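Putative NADPH:quinone oxidoreductase (Ralstonia eutropha, PDB 3IUP) binds NADPH and probably catalyses the NADPH-dependent reduction of quinones, as a putative NADPH:quinone oxidoreductase of the medium-chain dehydrogenase/reductase type. Local coordinates at residues 342-348 against 366-372; 39-43 against 147-152. One frame throughout, in Å; residues are numbered along the deposited sequence.

Interaction 1: 342-348 against 366-372; sequences YSKEISL and GEKYLIN. With NDP (NADPH dihydro-nicotinamide-adenine-dinucleotide phosphate), chain C.
Two tyrosine rings, one from each segment, lie on the two sides of a short parallel strand pair. Leu370 covers one face of the Tyr342 ring: its CD1 stands 4.0 Å from the ring centroid in a CH-pi contact, offset toward the rim, while Lys368 O sits at the ring's edge, in plane. The Tyr369 ring carries Lys344 CB over the centre of one face, 3.9 Å from the centroid, and meets Ile346 CD1 at its edge through CD2. A water also lies at this edge, near the ring plane; it donates to Glu367 OE1 and is hydrogen-bonded to Ser343 OG as well. Lys344 CG lies anti to the backbone N (chi1 -164°), which runs the aliphatic chain alongside the ring, with CD 3.6 Å from Tyr369 OH. Met356 and Val359 of helix 354-360 pack on this ring too.

The backbones are joined by four hydrogen bonds. Ser343 N donates to Lys368 O, the most bent of the set at 147°, whereas Leu370 N reaches Lys344 O almost straight, at 174°. Ile346 then uses both its N and its O, to Leu370 O and from Asn372 N.

Lys368 runs beside Tyr342, its CD 3.8 Å from CE1, then bends at chi3 and chi4; NZ donates to NADPH O2N at 2.6 Å and is also hydrogen-bonded to Asn45 OD1. The amine probably helps to offset the negative charge of the diphosphate. Just past this lysine begins the parallel pair of a mixed sheet, in which 369-372 lies between 344-347 and strand 34-43 of the GroES-like domain.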
ATOM      1  N   TYR A 342      20.637  -5.392 -26.107  1.00 22.91           N
ATOM      2  CA  TYR A 342      19.977  -4.327 -26.863  1.00 22.32           C
ATOM      3  C   TYR A 342      19.685  -4.840 -28.253  1.00 22.75           C
ATOM      4  O   TYR A 342      20.499  -5.571 -28.808  1.00 23.56           O
ATOM      5  CB  TYR A 342      20.891  -3.112 -26.974  1.00 22.19           C
ATOM      6  CG  TYR A 342      21.473  -2.720 -25.641  1.00 21.10           C
ATOM      7  CD1 TYR A 342      20.704  -2.031 -24.694  1.00 21.56           C
ATOM      8  CD2 TYR A 342      22.745  -3.085 -25.294  1.00 21.69           C
ATOM      9  CE1 TYR A 342      21.247  -1.668 -23.465  1.00 20.22           C
ATOM     10  CE2 TYR A 342      23.289  -2.752 -24.069  1.00 23.46           C
ATOM     11  CZ  TYR A 342      22.536  -2.038 -23.152  1.00 20.45           C
ATOM     12  OH  TYR A 342      23.098  -1.738 -21.937  1.00 22.66           O
ATOM     13  N   SER A 343      18.565  -4.455 -28.833  1.00 22.73           N
ATOM     14  CA  SER A 343      18.247  -4.886 -30.183  1.00 23.90           C
ATOM     15  C   SER A 343      18.873  -3.993 -31.240  1.00 23.42           C
ATOM     16  O   SER A 343      18.997  -4.385 -32.370  1.00 22.35           O
ATOM     17  CB  SER A 343      16.735  -4.996 -30.374  1.00 25.02           C
ATOM     18  OG  SER A 343      16.118  -3.733 -30.272  1.00 28.43           O
ATOM     19  N   LYS A 344      19.271  -2.769 -30.889  1.00 23.43           N
ATOM     20  CA  LYS A 344      19.849  -1.858 -31.871  1.00 23.49           C
ATOM     21  C   LYS A 344      20.680  -0.785 -31.150  1.00 22.81           C
ATOM     22  O   LYS A 344      20.345  -0.401 -30.029  1.00 22.00           O
ATOM     23  CB  LYS A 344      18.742  -1.199 -32.697  1.00 24.21           C
ATOM     24  CG  LYS A 344      19.194  -0.526 -34.011  1.00 28.04           C
ATOM     25  CD  LYS A 344      17.917  -0.079 -34.790  1.00 32.52           C
ATOM     26  CE  LYS A 344      18.211   0.384 -36.214  1.00 37.50           C
ATOM     27  NZ  LYS A 344      18.436  -0.793 -37.147  1.00 41.12           N
ATOM     28  N   GLU A 345      21.781  -0.363 -31.759  1.00 21.32           N
ATOM     29  CA  GLU A 345      22.527   0.810 -31.300  1.00 21.86           C
ATOM     30  C   GLU A 345      22.307   1.939 -32.291  1.00 20.64           C
ATOM     31  O   GLU A 345      22.533   1.758 -33.504  1.00 19.64           O
ATOM     32  CB  GLU A 345      24.009   0.516 -31.184  1.00 22.68           C
ATOM     33  CG  GLU A 345      24.839   1.732 -30.762  1.00 26.49           C
ATOM     34  CD  GLU A 345      26.313   1.432 -30.538  1.00 32.73           C
ATOM     35  OE1 GLU A 345      26.634   0.642 -29.631  1.00 39.00           O
ATOM     36  OE2 GLU A 345      27.164   2.014 -31.230  1.00 37.74           O
ATOM     37  N   ILE A 346      21.854   3.094 -31.797  1.00 18.34           N
ATOM     38  CA  ILE A 346      21.498   4.199 -32.678  1.00 19.08           C
ATOM     39  C   ILE A 346      22.240   5.476 -32.334  1.00 18.71           C
ATOM     40  O   ILE A 346      22.683   5.657 -31.199  1.00 19.18           O
ATOM     41  CB  ILE A 346      19.972   4.469 -32.649  1.00 19.32           C
ATOM     42  CG1 ILE A 346      19.496   4.843 -31.240  1.00 18.71           C
ATOM     43  CG2 ILE A 346      19.181   3.233 -33.125  1.00 20.28           C
ATOM     44  CD1 ILE A 346      18.008   5.245 -31.175  1.00 20.05           C
ATOM     45  N   SER A 347      22.365   6.372 -33.307  1.00 17.58           N
ATOM     46  CA  SER A 347      22.911   7.695 -33.087  1.00 18.81           C
ATOM     47  C   SER A 347      21.953   8.605 -32.340  1.00 18.00           C
ATOM     48  O   SER A 347      20.733   8.393 -32.258  1.00 18.46           O
ATOM     49  CB  SER A 347      23.251   8.386 -34.422  1.00 18.35           C
ATOM     50  OG  SER A 347      22.066   8.635 -35.154  1.00 19.60           O
ATOM     51  N   LEU A 348      22.488   9.737 -31.931  1.00 19.12           N
ATOM     52  CA  LEU A 348      21.651  10.772 -31.305  1.00 20.30           C
ATOM     53  C   LEU A 348      20.510  11.265 -32.204  1.00 20.85           C
ATOM     54  O   LEU A 348      19.355  11.315 -31.793  1.00 21.82           O
ATOM     55  CB  LEU A 348      22.561  11.926 -30.858  1.00 20.22           C
ATOM     56  CG  LEU A 348      22.120  12.685 -29.646  1.00 23.93           C
ATOM     57  CD1 LEU A 348      21.980  11.838 -28.411  1.00 21.10           C
ATOM     58  CD2 LEU A 348      23.143  13.833 -29.413  1.00 22.32           C
ATOM     59  N   GLY A 366      13.177  -7.746 -25.155  1.00 26.68           N
ATOM     60  CA  GLY A 366      14.315  -7.886 -26.086  1.00 26.89           C
ATOM     61  C   GLY A 366      14.421  -6.818 -27.169  1.00 27.42           C
ATOM     62  O   GLY A 366      15.111  -7.017 -28.202  1.00 26.21           O
ATOM     63  N   GLU A 367      13.772  -5.676 -26.931  1.00 26.28           N
ATOM     64  CA  GLU A 367      13.795  -4.585 -27.878  1.00 25.69           C
ATOM     65  C   GLU A 367      14.187  -3.293 -27.178  1.00 24.81           C
ATOM     66  O   GLU A 367      13.546  -2.273 -27.412  1.00 25.51           O
ATOM     67  CB  GLU A 367      12.453  -4.449 -28.616  1.00 26.70           C
ATOM     68  CG  GLU A 367      12.130  -5.695 -29.437  1.00 28.67           C
ATOM     69  CD  GLU A 367      10.952  -5.557 -30.376  1.00 33.28           C
ATOM     70  OE1 GLU A 367      11.039  -4.724 -31.313  1.00 33.58           O
ATOM     71  OE2 GLU A 367       9.944  -6.324 -30.192  1.00 35.21           O
ATOM     72  N   LYS A 368      15.210  -3.365 -26.322  1.00 22.38           N
ATOM     73  CA  LYS A 368      15.829  -2.180 -25.756  1.00 22.78           C
ATOM     74  C   LYS A 368      16.878  -1.593 -26.718  1.00 21.43           C
ATOM     75  O   LYS A 368      17.704  -2.318 -27.275  1.00 21.18           O
ATOM     76  CB  LYS A 368      16.449  -2.455 -24.408  1.00 22.58           C
ATOM     77  CG  LYS A 368      16.907  -1.161 -23.684  1.00 24.01           C
ATOM     78  CD  LYS A 368      17.595  -1.412 -22.362  1.00 24.40           C
ATOM     79  CE  LYS A 368      16.627  -1.929 -21.281  1.00 23.51           C
ATOM     80  NZ  LYS A 368      15.677  -0.905 -20.838  1.00 23.08           N
ATOM     81  N   TYR A 369      16.817  -0.283 -26.904  1.00 20.20           N
ATOM     82  CA  TYR A 369      17.736   0.415 -27.799  1.00 19.33           C
ATOM     83  C   TYR A 369      18.860   1.062 -26.982  1.00 19.00           C
ATOM     84  O   TYR A 369      18.607   1.571 -25.904  1.00 18.87           O
ATOM     85  CB  TYR A 369      16.998   1.482 -28.613  1.00 19.78           C
ATOM     86  CG  TYR A 369      16.333   0.990 -29.888  1.00 21.02           C
ATOM     87  CD1 TYR A 369      15.777  -0.274 -29.986  1.00 23.53           C
ATOM     88  CD2 TYR A 369      16.263   1.830 -31.005  1.00 23.30           C
ATOM     89  CE1 TYR A 369      15.180  -0.690 -31.188  1.00 23.42           C
ATOM     90  CE2 TYR A 369      15.676   1.428 -32.194  1.00 23.68           C
ATOM     91  CZ  TYR A 369      15.142   0.162 -32.275  1.00 26.12           C
ATOM     92  OH  TYR A 369      14.556  -0.199 -33.464  1.00 25.81           O
ATOM     93  N   LEU A 370      20.067   1.070 -27.545  1.00 17.43           N
ATOM     94  CA  LEU A 370      21.262   1.705 -26.940  1.00 17.56           C
ATOM     95  C   LEU A 370      21.608   2.900 -27.810  1.00 17.91           C
ATOM     96  O   LEU A 370      21.643   2.777 -29.032  1.00 17.75           O
ATOM     97  CB  LEU A 370      22.423   0.751 -26.948  1.00 17.79           C
ATOM     98  CG  LEU A 370      23.704   1.211 -26.259  1.00 18.41           C
ATOM     99  CD1 LEU A 370      23.438   1.351 -24.748  1.00 15.54           C
ATOM    100  CD2 LEU A 370      24.844   0.215 -26.568  1.00 20.82           C
ATOM    101  N   ILE A 371      21.823   4.053 -27.199  1.00 16.90           N
ATOM    102  CA  ILE A 371      22.260   5.222 -27.934  1.00 17.41           C
ATOM    103  C   ILE A 371      23.750   5.350 -27.806  1.00 17.71           C
ATOM    104  O   ILE A 371      24.330   5.225 -26.700  1.00 17.74           O
ATOM    105  CB  ILE A 371      21.620   6.524 -27.403  1.00 16.06           C
ATOM    106  CG1 ILE A 371      20.092   6.489 -27.472  1.00 18.48           C
ATOM    107  CG2 ILE A 371      22.150   7.803 -28.165  1.00 18.36           C
ATOM    108  CD1 ILE A 371      19.426   7.524 -26.525  1.00 18.92           C
ATOM    109  N   ASN A 372      24.403   5.621 -28.929  1.00 18.01           N
ATOM    110  CA  ASN A 372      25.773   6.079 -28.895  1.00 17.91           C
ATOM    111  C   ASN A 372      25.784   7.527 -29.349  1.00 18.71           C
ATOM    112  O   ASN A 372      25.687   7.799 -30.546  1.00 17.92           O
ATOM    113  CB  ASN A 372      26.670   5.232 -29.796  1.00 18.89           C
ATOM    114  CG  ASN A 372      28.103   5.768 -29.859  1.00 20.84           C
ATOM    115  OD1 ASN A 372      28.422   6.833 -29.326  1.00 20.10           O
ATOM    116  ND2 ASN A 372      28.975   4.996 -30.476  1.00 25.66           N
TER
HETATM  117  PA  NDP C 401      12.578  -3.806 -20.717  0.80 19.46           P
HETATM  118  O1A NDP C 401      13.784  -4.592 -20.873  0.80 17.83           O
HETATM  119  O2A NDP C 401      12.240  -2.790 -21.738  0.80 20.74           O
HETATM  120  O5B NDP C 401      11.363  -4.928 -20.638  0.80 17.61           O
HETATM  121  C5B NDP C 401      10.047  -4.424 -20.385  0.80 18.49           C
HETATM  122  C4B NDP C 401       9.132  -5.587 -20.151  0.80 16.98           C
HETATM  123  O4B NDP C 401       7.881  -5.028 -19.874  0.80 20.34           O
HETATM  124  C3B NDP C 401       8.994  -6.506 -21.376  0.80 18.15           C
HETATM  125  O3B NDP C 401       9.115  -7.884 -21.094  0.80 18.71           O
HETATM  126  C2B NDP C 401       7.549  -6.242 -21.856  0.80 18.25           C
HETATM  127  O2B NDP C 401       6.891  -7.389 -22.393  0.80 17.45           O
HETATM  128  C1B NDP C 401       6.889  -5.805 -20.556  0.80 18.81           C
HETATM  129  N9A NDP C 401       5.720  -4.939 -20.756  0.80 18.89           N
HETATM  130  C8A NDP C 401       5.701  -3.800 -21.536  0.80 20.10           C
HETATM  131  N7A NDP C 401       4.494  -3.218 -21.417  0.80 16.64           N
HETATM  132  C5A NDP C 401       3.724  -3.967 -20.548  0.80 21.48           C
HETATM  133  C6A NDP C 401       2.409  -3.864 -20.053  0.80 21.56           C
HETATM  134  N6A NDP C 401       1.536  -2.923 -20.455  0.80 20.30           N
HETATM  135  N1A NDP C 401       1.951  -4.815 -19.164  0.80 19.83           N
HETATM  136  C2A NDP C 401       2.725  -5.865 -18.783  0.80 19.86           C
HETATM  137  N3A NDP C 401       4.010  -5.962 -19.266  0.80 22.52           N
HETATM  138  C4A NDP C 401       4.501  -5.040 -20.128  0.80 21.16           C
HETATM  139  O3  NDP C 401      12.463  -3.005 -19.317  0.80 20.99           O
HETATM  140  PN  NDP C 401      13.588  -2.830 -18.248  0.80 20.11           P
HETATM  141  O1N NDP C 401      14.178  -4.069 -17.804  0.80 16.98           O
HETATM  142  O2N NDP C 401      14.555  -1.745 -18.629  0.80 16.24           O
HETATM  143  O5D NDP C 401      12.694  -2.239 -17.020  0.80 19.48           O
HETATM  144  C5D NDP C 401      11.806  -3.120 -16.315  0.80 20.79           C
HETATM  145  C4D NDP C 401      10.891  -2.304 -15.408  0.80 21.31           C
HETATM  146  O4D NDP C 401      11.681  -1.914 -14.265  0.80 21.51           O
HETATM  147  C3D NDP C 401      10.289  -1.024 -16.022  0.80 21.77           C
HETATM  148  O3D NDP C 401       8.958  -0.822 -15.590  0.80 19.22           O
HETATM  149  C2D NDP C 401      11.177   0.052 -15.418  0.80 22.47           C
HETATM  150  O2D NDP C 401      10.617   1.356 -15.370  0.80 25.64           O
HETATM  151  C1D NDP C 401      11.369  -0.543 -14.021  0.80 21.89           C
HETATM  152  N1N NDP C 401      12.462   0.094 -13.251  0.80 19.96           N
HETATM  153  C2N NDP C 401      12.086   0.814 -12.165  0.80 20.71           C
HETATM  154  C3N NDP C 401      13.007   1.463 -11.386  0.80 19.78           C
HETATM  155  C7N NDP C 401      12.582   2.147 -10.101  0.80 20.14           C
HETATM  156  O7N NDP C 401      13.563   2.884  -9.444  0.80 19.94           O
HETATM  157  N7N NDP C 401      11.343   2.106  -9.593  0.80 17.59           N
HETATM  158  C4N NDP C 401      14.446   1.161 -11.554  0.80 17.42           C
HETATM  159  C5N NDP C 401      14.761   0.335 -12.776  0.80 21.10           C
HETATM  160  C6N NDP C 401      13.746  -0.176 -13.576  0.80 21.29           C
HETATM  161  P2B NDP C 401       6.093  -7.317 -23.828  0.80 20.66           P
HETATM  162  O1X NDP C 401       7.068  -7.830 -24.897  0.80 20.30           O
HETATM  163  O2X NDP C 401       5.612  -5.909 -24.165  0.80 20.42           O
HETATM  164  O3X NDP C 401       4.904  -8.269 -23.627  0.80 19.10           O
HETATM  165  O   HOH W   1      13.623  -4.181 -31.985  1.00 33.42           O

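Interaction 2: 39-43 against 147-152; sequences IEASP and PADGAS
Residues 39-43, the end of strand 34-43, pass over the short, weakly bonded helix 147-150 and the residues after it with no hydrogen bond between them, the CA atoms of Ala41 and Ala148 being 5.1 Å apart. Ala41 makes the central contact. Its CB drops onto the first turn, 3.5 Å from Ala148 N and equally close to the carbonyl carbon of Pro147, and it also meets the CB of Ala151 at 3.5 Å. Such small side chains let the strand and the turn approach closely.

The Glu40 chain runs alongside the ring of Pro147: CG is anti to its own carbonyl carbon (chi1 -63°), and the extended chain then carries OE1 to 3.5 Å from Pro147 CG; the other oxygen, OE2, forms a salt bridge with Arg38. A classic beta bulge, in which Glu40 and Ala41 share Ala99 of the neighbouring strand 98-105 as their partner, allows these two consecutive side chains to turn toward the helix. The strand belongs to the GroES-like domain of the alcohol dehydrogenase family, and helix 147-150 packs against its sheet.

Further along, Pro43 CD approaches Ala151 O at 3.2 Å, while Pro43 CB and CG both touch Ser152 OG, each at 3.5 Å. That hydroxyl is hydrogen-bonded to Tyr342 OH.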
ATOM      1  N   ILE A  39      30.649  10.360 -24.170  1.00 15.90           N
ATOM      2  CA  ILE A  39      29.681   9.286 -23.919  0.60 17.20           C
ATOM      3  C   ILE A  39      29.503   8.457 -25.202  1.00 16.62           C
ATOM      4  O   ILE A  39      29.254   8.999 -26.269  1.00 17.00           O
ATOM      5  CB  ILE A  39      28.342   9.835 -23.411  0.60 16.53           C
ATOM      6  CG1 ILE A  39      28.554  10.617 -22.106  0.60 18.08           C
ATOM      7  CG2 ILE A  39      27.350   8.672 -23.190  0.60 17.70           C
ATOM      8  CD1 ILE A  39      27.366  11.467 -21.681  0.60 17.55           C
ATOM      9  N   GLU A  40      29.687   7.145 -25.071  1.00 16.79           N
ATOM     10  CA  GLU A  40      29.627   6.230 -26.223  1.00 17.03           C
ATOM     11  C   GLU A  40      28.484   5.219 -26.133  1.00 17.86           C
ATOM     12  O   GLU A  40      28.233   4.478 -27.103  1.00 16.68           O
ATOM     13  CB  GLU A  40      30.978   5.527 -26.411  1.00 18.06           C
ATOM     14  CG  GLU A  40      32.053   6.553 -26.730  1.00 19.59           C
ATOM     15  CD  GLU A  40      33.397   5.980 -27.046  1.00 25.60           C
ATOM     16  OE1 GLU A  40      33.605   4.792 -26.833  1.00 26.84           O
ATOM     17  OE2 GLU A  40      34.236   6.748 -27.593  1.00 28.60           O
ATOM     18  N   ALA A  41      27.788   5.174 -24.991  1.00 17.67           N
ATOM     19  CA  ALA A  41      26.729   4.177 -24.788  1.00 17.16           C
ATOM     20  C   ALA A  41      25.794   4.656 -23.690  1.00 17.55           C
ATOM     21  O   ALA A  41      26.225   4.886 -22.562  1.00 17.31           O
ATOM     22  CB  ALA A  41      27.279   2.804 -24.441  1.00 17.46           C
ATOM     23  N   SER A  42      24.516   4.784 -24.004  1.00 16.45           N
ATOM     24  CA  SER A  42      23.525   5.149 -23.005  1.00 16.86           C
ATOM     25  C   SER A  42      22.179   4.509 -23.388  1.00 16.92           C
ATOM     26  O   SER A  42      21.718   4.692 -24.503  1.00 17.82           O
ATOM     27  CB  SER A  42      23.415   6.667 -22.944  1.00 17.00           C
ATOM     28  OG  SER A  42      22.478   7.115 -22.019  1.00 20.24           O
ATOM     29  N   PRO A  43      21.548   3.786 -22.463  1.00 16.22           N
ATOM     30  CA  PRO A  43      20.362   3.039 -22.819  1.00 16.05           C
ATOM     31  C   PRO A  43      19.135   3.919 -22.803  1.00 17.27           C
ATOM     32  O   PRO A  43      19.107   4.913 -22.086  1.00 16.40           O
ATOM     33  CB  PRO A  43      20.299   1.983 -21.713  1.00 16.56           C
ATOM     34  CG  PRO A  43      20.827   2.683 -20.527  1.00 16.58           C
ATOM     35  CD  PRO A  43      21.951   3.526 -21.075  1.00 16.75           C
ATOM     36  N   PRO A 147      32.319   0.757 -23.426  1.00 21.11           N
ATOM     37  CA  PRO A 147      31.176   1.545 -22.932  1.00 19.92           C
ATOM     38  C   PRO A 147      29.828   0.811 -23.051  1.00 19.96           C
ATOM     39  O   PRO A 147      29.048   0.833 -22.101  1.00 19.36           O
ATOM     40  CB  PRO A 147      31.220   2.788 -23.824  1.00 20.11           C
ATOM     41  CG  PRO A 147      32.734   2.988 -23.953  1.00 20.70           C
ATOM     42  CD  PRO A 147      33.236   1.592 -24.238  1.00 21.25           C
ATOM     43  N   ALA A 148      29.582   0.144 -24.180  1.00 20.01           N
ATOM     44  CA  ALA A 148      28.361  -0.673 -24.308  1.00 21.34           C
ATOM     45  C   ALA A 148      28.183  -1.667 -23.166  1.00 21.63           C
ATOM     46  O   ALA A 148      27.080  -1.780 -22.589  1.00 21.61           O
ATOM     47  CB  ALA A 148      28.309  -1.394 -25.621  1.00 20.83           C
ATOM     48  N   ASP A 149      29.259  -2.372 -22.816  1.00 22.05           N
ATOM     49  CA  ASP A 149      29.226  -3.330 -21.712  1.00 22.62           C
ATOM     50  C   ASP A 149      28.823  -2.702 -20.371  1.00 22.01           C
ATOM     51  O   ASP A 149      28.238  -3.370 -19.539  1.00 22.06           O
ATOM     52  CB  ASP A 149      30.600  -4.059 -21.540  1.00 23.53           C
ATOM     53  CG  ASP A 149      30.949  -4.961 -22.712  1.00 26.01           C
ATOM     54  OD1 ASP A 149      30.021  -5.492 -23.381  1.00 31.77           O
ATOM     55  OD2 ASP A 149      32.158  -5.151 -22.986  1.00 28.42           O
ATOM     56  N   GLY A 150      29.133  -1.427 -20.167  1.00 20.89           N
ATOM     57  CA  GLY A 150      28.819  -0.737 -18.926  1.00 19.55           C
ATOM     58  C   GLY A 150      27.731   0.298 -18.969  1.00 18.98           C
ATOM     59  O   GLY A 150      27.522   1.010 -18.000  1.00 19.64           O
ATOM     60  N   ALA A 151      27.028   0.380 -20.085  1.00 18.00           N
ATOM     61  CA  ALA A 151      26.068   1.459 -20.330  1.00 18.26           C
ATOM     62  C   ALA A 151      24.899   1.449 -19.343  1.00 18.45           C
ATOM     63  O   ALA A 151      24.263   2.478 -19.111  1.00 18.02           O
ATOM     64  CB  ALA A 151      25.548   1.322 -21.737  1.00 18.78           C
ATOM     65  N   SER A 152      24.604   0.245 -18.856  1.00 18.49           N
ATOM     66  CA  SER A 152      23.431  -0.004 -18.028  1.00 19.24           C
ATOM     67  C   SER A 152      23.875  -0.490 -16.661  1.00 20.80           C
ATOM     68  O   SER A 152      23.267  -1.388 -16.101  1.00 22.93           O
ATOM     69  CB  SER A 152      22.553  -1.064 -18.706  1.00 20.12           C
ATOM     70  OG  SER A 152      21.946  -0.541 -19.891  1.00 20.94           O
TER

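Overall arrangement
Both segments of interaction 2 precede those of interaction 1 in the sequence, yet the centres of the two contacts are only about 10 Å apart, on the same side of the molecule's centre. One mixed sheet takes in 39-43, 344-347 and 369-372, while 147-152 packs on it. Within the sheet, strand 369-372 runs parallel to 344-347 and antiparallel to 34-43, where Ser42 N lies 2.7 Å from Ile371 O. Leu370 packs on Ala41, Ala148 and Ala151, so it touches both segments of interaction 2. The C-terminal strand thus completes the sheet begun by the GroES-like domain, and Lys368, just before this strand, brings the unit to the bound NADPH.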